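PDB 6A41: dehalogenase from Rhodospirillaceae, which probably catalyses a dehalogenation reaction as a member of the short-chain dehydrogenase/reductase family, with a Rossmann-type fold. Local coordinates for residues 177-188 and 211-221. Numbering follows the deposited sequence.
Sequences VGSNYVENPDYF and LGKSDELGATI
Val177, near the end of strand 172-179, meets helix 214-225 with both methyls. With CG1 anti to the backbone N (chi1 176°), its side chain and that of Leu217 pass each other head to tail, Val177 CG1 lying 3.6 Å from Leu217 CD1, while CG2 turns to Ile221 CG1 at 3.9 Å. Two residues on, Ser179 OG rests 3.5 Å from Leu217 CD2, so the leucine fork spans both strand side chains that face the helix. Cutting Leu217 back to an alanine removes both CD methyls and is likely to open a gap against Val177 CG1 and Ser179 OG, leaving the strand end less tightly packed on the helix. Beyond the strand, Tyr181 O accepts a nearly straight bond from Gly212 N (2.8 Å, 168°), in the carbonyl plane, and Leu211 CD2 sits 3.8 Å from Tyr181 CB. Val182 pushes CG1 against Lys213 O, at the N-cap position, and toward Leu217 CB. Glu183 N returns the bridge to Gly212 O at 2.9 Å, approaching from above the carbonyl plane. Glu183 OE1 accepts a hydrogen bond from a water, which itself accepts one from Ser214 N (2.8 Å), linking the acid to the helix's first turn. Phe188 closes the segment, CD1 near Leu211 CD1. This is helix-on-sheet packing of a Rossmann-type fold, continued by a single beta bridge between the loop after strand 172-179 and the residues leading into helix 214-225, with helices 190-193 and 196-204 in the intervening chain.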
ATOM      1  N   VAL A 177      -6.875 -12.699  -4.980  1.00  8.68           N
ATOM      2  CA  VAL A 177      -7.031 -12.931  -3.533  1.00  9.10           C
ATOM      3  C   VAL A 177      -5.613 -13.343  -3.066  1.00  9.56           C
ATOM      4  O   VAL A 177      -5.040 -14.246  -3.569  1.00  9.69           O
ATOM      5  CB  VAL A 177      -8.005 -14.069  -3.231  1.00  9.53           C
ATOM      6  CG1 VAL A 177      -8.037 -14.311  -1.680  1.00  9.97           C
ATOM      7  CG2 VAL A 177      -9.432 -13.669  -3.646  1.00  9.54           C
ATOM      8  N   GLY A 178      -5.065 -12.602  -2.117  1.00  9.41           N
ATOM      9  CA  GLY A 178      -3.759 -12.803  -1.574  1.00  9.33           C
ATOM     10  C   GLY A 178      -3.877 -13.678  -0.356  1.00  9.47           C
ATOM     11  O   GLY A 178      -4.026 -13.192   0.760  1.00  8.91           O
ATOM     12  N   SER A 179      -3.933 -14.950  -0.582  1.00  9.30           N
ATOM     13  CA  SER A 179      -4.056 -15.892   0.561  1.00 10.14           C
ATOM     14  C   SER A 179      -2.793 -16.081   1.354  1.00  9.43           C
ATOM     15  O   SER A 179      -1.680 -15.980   0.857  1.00  9.34           O
ATOM     16  CB  SER A 179      -4.482 -17.291   0.075  1.00 10.73           C
ATOM     17  OG  SER A 179      -4.990 -18.113   1.120  1.00 11.56           O
ATOM     18  N   ASN A 180      -2.955 -16.369   2.645  1.00  9.53           N
ATOM     19  CA  ASN A 180      -1.871 -17.019   3.410  1.00  9.12           C
ATOM     20  C   ASN A 180      -2.526 -17.677   4.660  1.00  9.23           C
ATOM     21  O   ASN A 180      -3.565 -17.283   5.124  1.00  8.42           O
ATOM     22  CB  ASN A 180      -0.748 -16.001   3.876  1.00  9.24           C
ATOM     23  CG  ASN A 180       0.699 -16.646   4.081  1.00 10.08           C
ATOM     24  OD1 ASN A 180       1.672 -15.922   4.439  1.00 11.63           O
ATOM     25  ND2 ASN A 180       0.814 -17.909   3.921  1.00  8.67           N
ATOM     26  N   TYR A 181      -1.863 -18.709   5.187  1.00  9.84           N
ATOM     27  CA  TYR A 181      -2.294 -19.448   6.344  1.00 10.30           C
ATOM     28  C   TYR A 181      -3.671 -20.069   6.185  1.00 10.52           C
ATOM     29  O   TYR A 181      -4.389 -20.111   7.199  1.00 10.49           O
ATOM     30  CB  TYR A 181      -2.223 -18.541   7.617  1.00 11.09           C
ATOM     31  CG  TYR A 181      -0.810 -18.126   7.862  1.00 11.70           C
ATOM     32  CD1 TYR A 181       0.066 -19.050   8.320  1.00 12.45           C
ATOM     33  CD2 TYR A 181      -0.358 -16.843   7.656  1.00 12.27           C
ATOM     34  CE1 TYR A 181       1.379 -18.770   8.535  1.00 13.72           C
ATOM     35  CE2 TYR A 181       0.956 -16.511   7.837  1.00 13.01           C
ATOM     36  CZ  TYR A 181       1.855 -17.477   8.318  1.00 14.15           C
ATOM     37  OH  TYR A 181       3.231 -17.230   8.488  1.00 15.48           O
ATOM     38  N   VAL A 182      -4.050 -20.487   4.962  1.00 10.46           N
ATOM     39  CA  VAL A 182      -5.311 -21.150   4.693  1.00 11.35           C
ATOM     40  C   VAL A 182      -5.012 -22.628   4.477  1.00 12.22           C
ATOM     41  O   VAL A 182      -4.130 -22.953   3.650  1.00 12.66           O
ATOM     42  CB  VAL A 182      -6.038 -20.632   3.479  1.00 12.06           C
ATOM     43  CG1 VAL A 182      -7.318 -21.460   3.236  1.00 13.05           C
ATOM     44  CG2 VAL A 182      -6.351 -19.168   3.622  1.00 11.94           C
ATOM     45  N   GLU A 183      -5.695 -23.492   5.245  1.00 12.72           N
ATOM     46  CA  GLU A 183      -5.575 -24.961   5.073  1.00 14.30           C
ATOM     47  C   GLU A 183      -5.730 -25.246   3.596  1.00 14.26           C
ATOM     48  O   GLU A 183      -6.760 -24.939   3.003  1.00 14.33           O
ATOM     49  CB  GLU A 183      -6.632 -25.700   5.844  1.00 15.23           C
ATOM     50  CG  GLU A 183      -6.478 -25.444   7.325  1.00 17.04           C
ATOM     51  CD  GLU A 183      -7.631 -26.034   8.177  1.00 21.15           C
ATOM     52  OE1 GLU A 183      -8.563 -26.639   7.605  1.00 22.37           O
ATOM     53  OE2 GLU A 183      -7.576 -25.868   9.407  1.00 22.80           O
ATOM     54  N   ASN A 184      -4.706 -25.873   3.019  1.00 14.64           N
ATOM     55  CA  ASN A 184      -4.708 -26.220   1.639  1.00 14.23           C
ATOM     56  C   ASN A 184      -3.625 -27.140   1.323  1.00 14.69           C
ATOM     57  O   ASN A 184      -2.604 -27.132   2.007  1.00 16.13           O
ATOM     58  CB  ASN A 184      -4.718 -24.969   0.752  1.00 13.49           C
ATOM     59  CG  ASN A 184      -3.393 -24.328   0.527  1.00 12.90           C
ATOM     60  OD1 ASN A 184      -2.605 -24.841  -0.291  1.00 13.90           O
ATOM     61  ND2 ASN A 184      -3.189 -23.096   1.090  1.00 12.20           N
ATOM     62  N   PRO A 185      -3.766 -27.849   0.213  1.00 15.72           N
ATOM     63  CA  PRO A 185      -2.760 -28.885   0.009  1.00 16.79           C
ATOM     64  C   PRO A 185      -1.372 -28.449  -0.374  1.00 16.27           C
ATOM     65  O   PRO A 185      -0.448 -29.248  -0.208  1.00 16.22           O
ATOM     66  CB  PRO A 185      -3.411 -29.777  -1.049  1.00 17.02           C
ATOM     67  CG  PRO A 185      -4.318 -28.882  -1.790  1.00 16.75           C
ATOM     68  CD  PRO A 185      -4.887 -27.991  -0.759  1.00 16.33           C
ATOM     69  N   ASP A 186      -1.208 -27.245  -0.907  1.00 14.87           N
ATOM     70  CA  ASP A 186       0.073 -26.727  -1.400  1.00 14.90           C
ATOM     71  C   ASP A 186       0.972 -26.110  -0.320  1.00 14.67           C
ATOM     72  O   ASP A 186       2.165 -26.423  -0.225  1.00 15.77           O
ATOM     73  CB  ASP A 186      -0.159 -25.777  -2.584  1.00 15.16           C
ATOM     74  CG  ASP A 186      -0.542 -26.561  -3.779  1.00 17.65           C
ATOM     75  OD1 ASP A 186      -1.744 -27.004  -3.886  1.00 18.23           O
ATOM     76  OD2 ASP A 186       0.383 -26.926  -4.534  1.00 19.09           O
ATOM     77  N   TYR A 187       0.388 -25.258   0.506  1.00 12.78           N
ATOM     78  CA  TYR A 187       1.126 -24.480   1.468  1.00 12.24           C
ATOM     79  C   TYR A 187       0.842 -24.869   2.936  1.00 12.31           C
ATOM     80  O   TYR A 187       1.694 -24.580   3.774  1.00 11.26           O
ATOM     81  CB  TYR A 187       0.835 -22.988   1.206  1.00 12.48           C
ATOM     82  CG  TYR A 187       1.206 -22.618  -0.243  1.00 11.94           C
ATOM     83  CD1 TYR A 187       2.467 -22.837  -0.720  1.00 12.44           C
ATOM     84  CD2 TYR A 187       0.267 -22.184  -1.108  1.00 12.19           C
ATOM     85  CE1 TYR A 187       2.767 -22.644  -2.084  1.00 12.28           C
ATOM     86  CE2 TYR A 187       0.560 -21.904  -2.463  1.00 12.16           C
ATOM     87  CZ  TYR A 187       1.811 -22.063  -2.916  1.00 11.85           C
ATOM     88  OH  TYR A 187       2.079 -21.886  -4.293  1.00 12.01           O
ATOM     89  N   PHE A 188      -0.387 -25.382   3.262  1.00 11.09           N
ATOM     90  CA  PHE A 188      -0.757 -25.687   4.669  1.00 11.98           C
ATOM     91  C   PHE A 188      -1.431 -27.053   4.686  1.00 12.52           C
ATOM     92  O   PHE A 188      -2.613 -27.142   4.902  1.00 12.23           O
ATOM     93  CB  PHE A 188      -1.613 -24.550   5.303  1.00 11.78           C
ATOM     94  CG  PHE A 188      -0.851 -23.274   5.364  1.00 11.99           C
ATOM     95  CD1 PHE A 188       0.041 -23.060   6.391  1.00 12.85           C
ATOM     96  CD2 PHE A 188      -0.916 -22.381   4.244  1.00 12.14           C
ATOM     97  CE1 PHE A 188       0.896 -21.928   6.339  1.00 12.87           C
ATOM     98  CE2 PHE A 188      -0.099 -21.275   4.185  1.00 12.43           C
ATOM     99  CZ  PHE A 188       0.791 -21.041   5.266  1.00 12.88           C
ATOM    100  N   LEU A 211      -5.574 -20.852  11.636  1.00 12.51           N
ATOM    101  CA  LEU A 211      -5.555 -20.952  10.174  1.00 13.19           C
ATOM    102  C   LEU A 211      -6.907 -20.821   9.575  1.00 12.44           C
ATOM    103  O   LEU A 211      -7.931 -21.038  10.236  1.00 11.95           O
ATOM    104  CB  LEU A 211      -4.947 -22.271   9.694  1.00 14.91           C
ATOM    105  CG  LEU A 211      -3.561 -22.606  10.079  1.00 17.52           C
ATOM    106  CD1 LEU A 211      -3.004 -23.763   9.238  1.00 18.15           C
ATOM    107  CD2 LEU A 211      -2.558 -21.522  10.018  1.00 16.04           C
ATOM    108  N   GLY A 212      -6.943 -20.390   8.326  1.00 11.63           N
ATOM    109  CA  GLY A 212      -8.156 -20.201   7.634  1.00 11.34           C
ATOM    110  C   GLY A 212      -8.619 -21.477   7.008  1.00 13.12           C
ATOM    111  O   GLY A 212      -7.886 -22.479   6.878  1.00 12.01           O
ATOM    112  N   LYS A 213      -9.908 -21.512   6.751  1.00 13.92           N
ATOM    113  CA  LYS A 213     -10.569 -22.635   6.129  1.00 15.06           C
ATOM    114  C   LYS A 213     -10.611 -22.528   4.628  1.00 13.69           C
ATOM    115  O   LYS A 213     -10.756 -21.416   4.045  1.00 10.38           O
ATOM    116  CB  LYS A 213     -12.007 -22.751   6.664  1.00 18.38           C
ATOM    117  CG  LYS A 213     -11.924 -23.109   8.143  1.00 23.84           C
ATOM    118  CD  LYS A 213     -13.262 -23.494   8.695  1.00 32.81           C
ATOM    119  CE  LYS A 213     -14.345 -22.453   8.409  1.00 39.47           C
ATOM    120  NZ  LYS A 213     -15.280 -22.391   9.610  1.00 42.93           N
ATOM    121  N   SER A 214     -10.531 -23.696   3.965  1.00 12.21           N
ATOM    122  CA  SER A 214     -10.525 -23.669   2.512  1.00 13.48           C
ATOM    123  C   SER A 214     -11.916 -23.092   2.048  1.00 13.20           C
ATOM    124  O   SER A 214     -11.925 -22.385   1.034  1.00 12.64           O
ATOM    125  CB  SER A 214     -10.299 -25.061   1.870  1.00 14.73           C
ATOM    126  OG  SER A 214     -11.414 -25.814   2.262  1.00 19.02           O
ATOM    127  N   ASP A 215     -13.007 -23.345   2.793  1.00 12.78           N
ATOM    128  CA  ASP A 215     -14.298 -22.696   2.556  1.00 13.88           C
ATOM    129  C   ASP A 215     -14.401 -21.172   2.666  1.00 11.94           C
ATOM    130  O   ASP A 215     -15.290 -20.575   2.012  1.00 11.19           O
ATOM    131  CB  ASP A 215     -15.362 -23.330   3.379  1.00 16.13           C
ATOM    132  CG  ASP A 215     -15.714 -24.745   2.790  1.00 19.87           C
ATOM    133  OD1 ASP A 215     -15.206 -25.182   1.693  1.00 22.01           O
ATOM    134  OD2 ASP A 215     -16.495 -25.405   3.437  1.00 24.84           O
ATOM    135  N   GLU A 216     -13.506 -20.593   3.480  1.00 11.21           N
ATOM    136  CA  GLU A 216     -13.386 -19.137   3.635  1.00 11.09           C
ATOM    137  C   GLU A 216     -12.711 -18.546   2.412  1.00 10.26           C
ATOM    138  O   GLU A 216     -13.196 -17.530   1.843  1.00  9.15           O
ATOM    139  CB  GLU A 216     -12.614 -18.697   4.904  1.00 11.87           C
ATOM    140  CG  GLU A 216     -13.417 -18.898   6.153  1.00 12.84           C
ATOM    141  CD  GLU A 216     -12.622 -18.924   7.496  1.00 13.98           C
ATOM    142  OE1 GLU A 216     -11.463 -19.336   7.561  1.00 14.25           O
ATOM    143  OE2 GLU A 216     -13.248 -18.505   8.495  1.00 14.92           O
ATOM    144  N   LEU A 217     -11.599 -19.172   2.038  1.00  9.55           N
ATOM    145  CA  LEU A 217     -10.934 -18.750   0.735  1.00  9.66           C
ATOM    146  C   LEU A 217     -11.895 -18.940  -0.416  1.00  9.18           C
ATOM    147  O   LEU A 217     -12.017 -18.037  -1.269  1.00  8.87           O
ATOM    148  CB  LEU A 217      -9.662 -19.512   0.556  1.00  9.53           C
ATOM    149  CG  LEU A 217      -8.796 -19.164  -0.654  1.00  9.62           C
ATOM    150  CD1 LEU A 217      -8.530 -17.732  -0.775  1.00  9.33           C
ATOM    151  CD2 LEU A 217      -7.472 -19.869  -0.570  1.00  9.90           C
ATOM    152  N   GLY A 218     -12.575 -20.108  -0.436  1.00  8.75           N
ATOM    153  CA  GLY A 218     -13.568 -20.334  -1.520  1.00  9.12           C
ATOM    154  C   GLY A 218     -14.715 -19.264  -1.564  1.00  8.94           C
ATOM    155  O   GLY A 218     -15.094 -18.766  -2.662  1.00  9.30           O
ATOM    156  N   ALA A 219     -15.236 -18.913  -0.403  1.00  8.77           N
ATOM    157  CA  ALA A 219     -16.277 -17.945  -0.313  1.00  9.30           C
ATOM    158  C   ALA A 219     -15.772 -16.549  -0.789  1.00  9.20           C
ATOM    159  O   ALA A 219     -16.538 -15.799  -1.418  1.00  9.33           O
ATOM    160  CB  ALA A 219     -16.923 -17.793   1.108  1.00  9.96           C
ATOM    161  N   THR A 220     -14.539 -16.225  -0.460  1.00  8.94           N
ATOM    162  CA  THR A 220     -13.931 -14.977  -0.963  1.00  9.23           C
ATOM    163  C   THR A 220     -13.823 -14.888  -2.449  1.00  8.75           C
ATOM    164  O   THR A 220     -14.172 -13.894  -3.085  1.00  8.68           O
ATOM    165  CB  THR A 220     -12.622 -14.693  -0.198  1.00  9.06           C
ATOM    166  OG1 THR A 220     -12.910 -14.664   1.245  1.00  9.47           O
ATOM    167  CG2 THR A 220     -12.107 -13.398  -0.616  1.00  9.36           C
ATOM    168  N   ILE A 221     -13.270 -15.921  -3.029  1.00  8.78           N
ATOM    169  CA  ILE A 221     -13.201 -16.035  -4.486  1.00  8.69           C
ATOM    170  C   ILE A 221     -14.582 -16.004  -5.125  1.00  9.18           C
ATOM    171  O   ILE A 221     -14.795 -15.220  -6.132  1.00  8.86           O
ATOM    172  CB  ILE A 221     -12.366 -17.284  -4.866  1.00  8.51           C
ATOM    173  CG1 ILE A 221     -10.932 -17.240  -4.389  1.00  8.40           C
ATOM    174  CG2 ILE A 221     -12.519 -17.636  -6.337  1.00  9.00           C
ATOM    175  CD1 ILE A 221     -10.284 -18.651  -4.273  1.00  8.69           C
TER
HETATM  176  O   HOH W   1     -10.232 -26.129   5.313  1.00 17.88           O